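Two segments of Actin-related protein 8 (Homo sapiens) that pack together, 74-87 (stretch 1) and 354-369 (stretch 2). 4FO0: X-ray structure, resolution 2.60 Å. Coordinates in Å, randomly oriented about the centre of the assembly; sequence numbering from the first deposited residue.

Stretch 1, residues 74-87: QRQNGLKMVDQAIW
Stretch 2 354-369: KLQAPMALFYPATFGI

Val-82 lies at the apolar centre of this contact, on a helix that runs through all of 74-87. The partner, 354-369, begins as a helix whose axis approaches to 9.8 Å at 113° between N-to-C directions, then passes through a turn into a 3-10 segment at 364-367. A branched valine (chi1 t) suits the centre because its two methyls reach different neighbours: CG1 lies 3.7 Å from Met-359 CB, CG2 3.8 Å from Tyr-363 CB. Met-359 (m, t, p) is long and flexible enough to serve two more residues about one helical turn along, its SD 3.6 Å from Ile-86 CG1 and its CE 3.9 Å from Ala-85 CB. Ile-86 (m, t) extends CD1 to within 4.0 Å of Leu-355 CD2.

Tyr-363 (chi1 m, chi2 -87°) lays one ring face over the backbone at Met-81 O and Val-82 N. Its CD1 is 3.6 Å from Met-81 CB, and the small Ala-85 lets the phenol come close, CB to Tyr-363 OH being 3.3 Å.

The backbones draw nearest where Gly-78 CA is 4.1 Å from Thr-366 CA. Glycine fits here, since an ideal CB would stand 2.6 Å from Thr-366 N, a clash. Thr-366 (chi1 m) turns its hydroxyl back on its own segment, OG1 donating to Tyr-363 O at 2.6 Å, while OG1 also packs 3.2 Å from Gly-78 C.

Towards the polar edge, Gln-356 (m, t, chi3 -56°) fits as a knob among Leu-79, Val-82, Asp-83 and Ile-86; its NE2 donates to Asp-83 OD1 at 3.0 Å and 153°, a direct hydrogen bond between the stretches. At the other end, Arg-75 (t, t, m, chi4 121°) packs its CG 3.1 Å from Thr-366 O. Gly-368, at phi 66°, leaves room for the guanidinium: an ideal CB would clash with Arg-75 NH2 at 2.5 Å.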

# COMPACT_ATOMS: atom_id res chain seq x y z
N GLN A 74 -18.23 -16.93 -5.92
CA GLN A 74 -18.08 -15.82 -4.98
C GLN A 74 -17.80 -14.52 -5.71
O GLN A 74 -18.39 -13.47 -5.43
CB GLN A 74 -16.96 -16.11 -3.98
CG GLN A 74 -16.80 -15.07 -2.87
CD GLN A 74 -15.82 -15.52 -1.80
OE1 GLN A 74 -14.73 -14.98 -1.67
NE2 GLN A 74 -16.21 -16.54 -1.03
N ARG A 75 -16.90 -14.60 -6.68
CA ARG A 75 -16.56 -13.48 -7.54
C ARG A 75 -17.83 -12.94 -8.23
O ARG A 75 -18.15 -11.75 -8.13
CB ARG A 75 -15.50 -13.96 -8.53
CG ARG A 75 -14.80 -12.90 -9.35
CD ARG A 75 -13.66 -13.56 -10.14
NE ARG A 75 -12.59 -13.98 -9.24
CZ ARG A 75 -12.15 -15.23 -9.11
NH1 ARG A 75 -12.69 -16.21 -9.85
NH2 ARG A 75 -11.16 -15.49 -8.24
N GLN A 76 -18.54 -13.82 -8.93
CA GLN A 76 -19.85 -13.51 -9.53
C GLN A 76 -20.82 -12.75 -8.60
O GLN A 76 -21.39 -11.72 -8.97
CB GLN A 76 -20.53 -14.81 -9.95
CG GLN A 76 -19.90 -15.49 -11.12
CD GLN A 76 -19.82 -14.57 -12.31
OE1 GLN A 76 -19.52 -13.39 -12.16
NE2 GLN A 76 -20.12 -15.10 -13.50
N ASN A 77 -21.03 -13.30 -7.41
CA ASN A 77 -22.02 -12.75 -6.51
C ASN A 77 -21.61 -11.39 -5.99
O ASN A 77 -22.45 -10.51 -5.79
CB ASN A 77 -22.33 -13.73 -5.38
CG ASN A 77 -22.89 -15.07 -5.89
OD1 ASN A 77 -23.65 -15.14 -6.87
ND2 ASN A 77 -22.48 -16.14 -5.22
N GLY A 78 -20.31 -11.22 -5.78
CA GLY A 78 -19.76 -9.93 -5.39
C GLY A 78 -19.98 -8.87 -6.47
O GLY A 78 -20.35 -7.73 -6.18
N LEU A 79 -19.74 -9.26 -7.72
CA LEU A 79 -19.87 -8.34 -8.83
C LEU A 79 -21.34 -7.93 -8.98
O LEU A 79 -21.65 -6.82 -9.42
CB LEU A 79 -19.31 -8.98 -10.09
CG LEU A 79 -19.28 -8.13 -11.36
CD1 LEU A 79 -18.42 -6.90 -11.16
CD2 LEU A 79 -18.80 -8.96 -12.54
N LYS A 80 -22.25 -8.81 -8.59
CA LYS A 80 -23.67 -8.47 -8.57
C LYS A 80 -24.00 -7.48 -7.44
O LYS A 80 -24.88 -6.64 -7.59
CB LYS A 80 -24.54 -9.72 -8.45
CG LYS A 80 -24.62 -10.52 -9.72
CD LYS A 80 -25.25 -11.83 -9.43
CE LYS A 80 -25.12 -12.80 -10.57
NZ LYS A 80 -25.13 -14.18 -9.99
N MET A 81 -23.30 -7.58 -6.32
CA MET A 81 -23.48 -6.57 -5.28
C MET A 81 -22.94 -5.20 -5.72
O MET A 81 -23.58 -4.17 -5.50
CB MET A 81 -22.87 -7.03 -3.96
CG MET A 81 -23.45 -8.35 -3.47
SD MET A 81 -25.26 -8.31 -3.28
CE MET A 81 -25.49 -6.83 -2.27
N VAL A 82 -21.76 -5.21 -6.35
CA VAL A 82 -21.19 -3.99 -6.94
C VAL A 82 -22.18 -3.37 -7.91
O VAL A 82 -22.51 -2.18 -7.83
CB VAL A 82 -19.86 -4.27 -7.71
CG1 VAL A 82 -19.26 -2.98 -8.21
CG2 VAL A 82 -18.85 -4.99 -6.80
N ASP A 83 -22.67 -4.19 -8.83
CA ASP A 83 -23.61 -3.72 -9.83
C ASP A 83 -24.87 -3.15 -9.20
O ASP A 83 -25.40 -2.14 -9.68
CB ASP A 83 -23.95 -4.85 -10.80
CG ASP A 83 -22.95 -4.93 -11.97
OD1 ASP A 83 -22.09 -4.03 -12.09
OD2 ASP A 83 -23.04 -5.88 -12.79
N GLN A 84 -25.33 -3.77 -8.12
CA GLN A 84 -26.55 -3.34 -7.45
C GLN A 84 -26.36 -1.97 -6.82
O GLN A 84 -27.24 -1.12 -6.86
CB GLN A 84 -26.97 -4.36 -6.40
CG GLN A 84 -28.15 -3.91 -5.57
CD GLN A 84 -28.42 -4.80 -4.38
OE1 GLN A 84 -28.22 -6.02 -4.44
NE2 GLN A 84 -28.87 -4.20 -3.30
N ALA A 85 -25.18 -1.79 -6.22
CA ALA A 85 -24.80 -0.53 -5.62
C ALA A 85 -24.63 0.56 -6.66
O ALA A 85 -24.86 1.73 -6.38
CB ALA A 85 -23.51 -0.70 -4.83
N ILE A 86 -24.19 0.19 -7.86
CA ILE A 86 -23.96 1.17 -8.91
C ILE A 86 -25.29 1.72 -9.41
O ILE A 86 -25.51 2.93 -9.46
CB ILE A 86 -23.17 0.56 -10.07
CG1 ILE A 86 -21.72 0.31 -9.67
CG2 ILE A 86 -23.22 1.45 -11.29
CD1 ILE A 86 -20.90 -0.40 -10.75
N TRP A 87 -26.17 0.79 -9.79
CA TRP A 87 -27.53 1.08 -10.20
C TRP A 87 -28.29 1.89 -9.16
O TRP A 87 -28.98 2.85 -9.49
CB TRP A 87 -28.27 -0.24 -10.40
CG TRP A 87 -29.65 -0.08 -10.95
CD1 TRP A 87 -30.82 -0.34 -10.31
CD2 TRP A 87 -30.00 0.38 -12.26
NE1 TRP A 87 -31.88 -0.08 -11.14
CE2 TRP A 87 -31.40 0.36 -12.34
CE3 TRP A 87 -29.26 0.81 -13.37
CZ2 TRP A 87 -32.09 0.76 -13.50
CZ3 TRP A 87 -29.94 1.19 -14.52
CH2 TRP A 87 -31.34 1.17 -14.57
N LYS A 354 -14.28 0.18 -15.46
CA LYS A 354 -13.50 1.25 -14.85
C LYS A 354 -14.01 1.66 -13.49
O LYS A 354 -13.26 2.21 -12.69
CB LYS A 354 -13.44 2.49 -15.76
CG LYS A 354 -12.68 2.28 -17.06
CD LYS A 354 -12.69 3.54 -17.88
CE LYS A 354 -14.06 3.81 -18.45
NZ LYS A 354 -14.05 5.15 -19.09
N LEU A 355 -15.30 1.41 -13.24
CA LEU A 355 -15.94 1.76 -11.97
C LEU A 355 -16.17 0.53 -11.08
O LEU A 355 -16.04 0.60 -9.88
CB LEU A 355 -17.25 2.48 -12.20
CG LEU A 355 -18.13 2.78 -10.99
CD1 LEU A 355 -17.50 3.82 -10.05
CD2 LEU A 355 -19.47 3.26 -11.48
N GLN A 356 -16.52 -0.59 -11.69
CA GLN A 356 -16.70 -1.83 -10.96
C GLN A 356 -15.48 -2.21 -10.13
O GLN A 356 -15.60 -2.51 -8.94
CB GLN A 356 -17.04 -2.96 -11.92
CG GLN A 356 -18.38 -2.79 -12.62
CD GLN A 356 -18.55 -3.79 -13.74
OE1 GLN A 356 -17.73 -3.87 -14.65
NE2 GLN A 356 -19.60 -4.59 -13.66
N ALA A 357 -14.30 -2.19 -10.75
CA ALA A 357 -13.10 -2.71 -10.11
C ALA A 357 -12.74 -2.00 -8.79
O ALA A 357 -12.50 -2.65 -7.78
CB ALA A 357 -11.94 -2.66 -11.07
N PRO A 358 -12.69 -0.66 -8.80
CA PRO A 358 -12.38 0.09 -7.58
C PRO A 358 -13.43 -0.15 -6.50
O PRO A 358 -13.11 -0.14 -5.32
CB PRO A 358 -12.46 1.56 -8.02
CG PRO A 358 -12.30 1.52 -9.50
CD PRO A 358 -12.82 0.20 -9.99
N MET A 359 -14.67 -0.36 -6.92
CA MET A 359 -15.75 -0.61 -5.97
C MET A 359 -15.71 -1.99 -5.34
O MET A 359 -16.47 -2.27 -4.43
CB MET A 359 -17.11 -0.41 -6.62
CG MET A 359 -17.44 1.04 -6.88
SD MET A 359 -19.14 1.21 -7.40
CE MET A 359 -19.95 0.13 -6.22
N ALA A 360 -14.84 -2.87 -5.83
CA ALA A 360 -14.68 -4.15 -5.16
C ALA A 360 -14.05 -3.94 -3.78
O ALA A 360 -14.14 -4.82 -2.92
CB ALA A 360 -13.87 -5.10 -5.98
N LEU A 361 -13.43 -2.78 -3.56
CA LEU A 361 -12.95 -2.41 -2.23
C LEU A 361 -14.09 -2.34 -1.22
O LEU A 361 -13.89 -2.52 -0.02
CB LEU A 361 -12.19 -1.08 -2.25
CG LEU A 361 -10.84 -1.15 -2.95
CD1 LEU A 361 -10.28 0.24 -3.13
CD2 LEU A 361 -9.86 -2.04 -2.16
N PHE A 362 -15.30 -2.11 -1.71
CA PHE A 362 -16.47 -2.05 -0.84
C PHE A 362 -17.26 -3.36 -0.86
O PHE A 362 -18.08 -3.60 0.04
CB PHE A 362 -17.33 -0.86 -1.22
CG PHE A 362 -16.57 0.44 -1.17
CD1 PHE A 362 -16.68 1.28 -0.06
CD2 PHE A 362 -15.72 0.81 -2.22
CE1 PHE A 362 -15.96 2.47 0.00
CE2 PHE A 362 -15.00 2.01 -2.17
CZ PHE A 362 -15.12 2.84 -1.06
N TYR A 363 -17.00 -4.18 -1.87
CA TYR A 363 -17.58 -5.52 -1.98
C TYR A 363 -16.50 -6.56 -2.27
O TYR A 363 -16.50 -7.21 -3.31
CB TYR A 363 -18.68 -5.54 -3.06
CG TYR A 363 -19.76 -4.56 -2.75
CD1 TYR A 363 -20.84 -4.92 -1.94
CD2 TYR A 363 -19.70 -3.25 -3.22
CE1 TYR A 363 -21.82 -4.00 -1.63
CE2 TYR A 363 -20.68 -2.33 -2.92
CZ TYR A 363 -21.74 -2.71 -2.11
OH TYR A 363 -22.73 -1.81 -1.80
N PRO A 364 -15.57 -6.73 -1.31
CA PRO A 364 -14.37 -7.55 -1.49
C PRO A 364 -14.62 -9.04 -1.76
O PRO A 364 -13.67 -9.76 -2.07
CB PRO A 364 -13.61 -7.34 -0.17
CG PRO A 364 -14.63 -6.86 0.78
CD PRO A 364 -15.58 -6.04 -0.01
N ALA A 365 -15.85 -9.51 -1.65
CA ALA A 365 -16.11 -10.89 -2.05
C ALA A 365 -15.82 -11.01 -3.54
O ALA A 365 -15.57 -12.10 -4.06
CB ALA A 365 -17.55 -11.25 -1.76
N THR A 366 -15.87 -9.88 -4.22
CA THR A 366 -15.66 -9.81 -5.67
C THR A 366 -14.29 -10.34 -6.04
O THR A 366 -14.08 -10.83 -7.15
CB THR A 366 -15.79 -8.34 -6.16
OG1 THR A 366 -17.05 -7.82 -5.76
CG2 THR A 366 -15.69 -8.25 -7.66
N PHE A 367 -13.35 -10.25 -5.11
CA PHE A 367 -11.98 -10.72 -5.32
C PHE A 367 -11.89 -12.22 -5.47
O PHE A 367 -10.91 -12.73 -6.01
CB PHE A 367 -11.05 -10.22 -4.21
CG PHE A 367 -10.86 -8.74 -4.23
CD1 PHE A 367 -10.79 -8.07 -5.44
CD2 PHE A 367 -10.80 -8.02 -3.06
CE1 PHE A 367 -10.63 -6.69 -5.47
CE2 PHE A 367 -10.64 -6.64 -3.09
CZ PHE A 367 -10.55 -5.98 -4.29
N GLY A 368 -12.93 -12.92 -5.01
CA GLY A 368 -13.02 -14.36 -5.10
C GLY A 368 -11.98 -15.09 -4.27
O GLY A 368 -11.56 -16.19 -4.63
N ILE A 369 -11.55 -14.49 -3.17
CA ILE A 369 -10.56 -15.12 -2.29
C ILE A 369 -11.27 -16.05 -1.31
O ILE A 369 -12.17 -15.63 -0.59
CB ILE A 369 -9.72 -14.09 -1.53
CG1 ILE A 369 -8.98 -13.17 -2.52
CG2 ILE A 369 -8.71 -14.77 -0.64
CD1 ILE A 369 -8.59 -11.81 -1.93
O HOH W 1 -25.49 -3.17 -3.05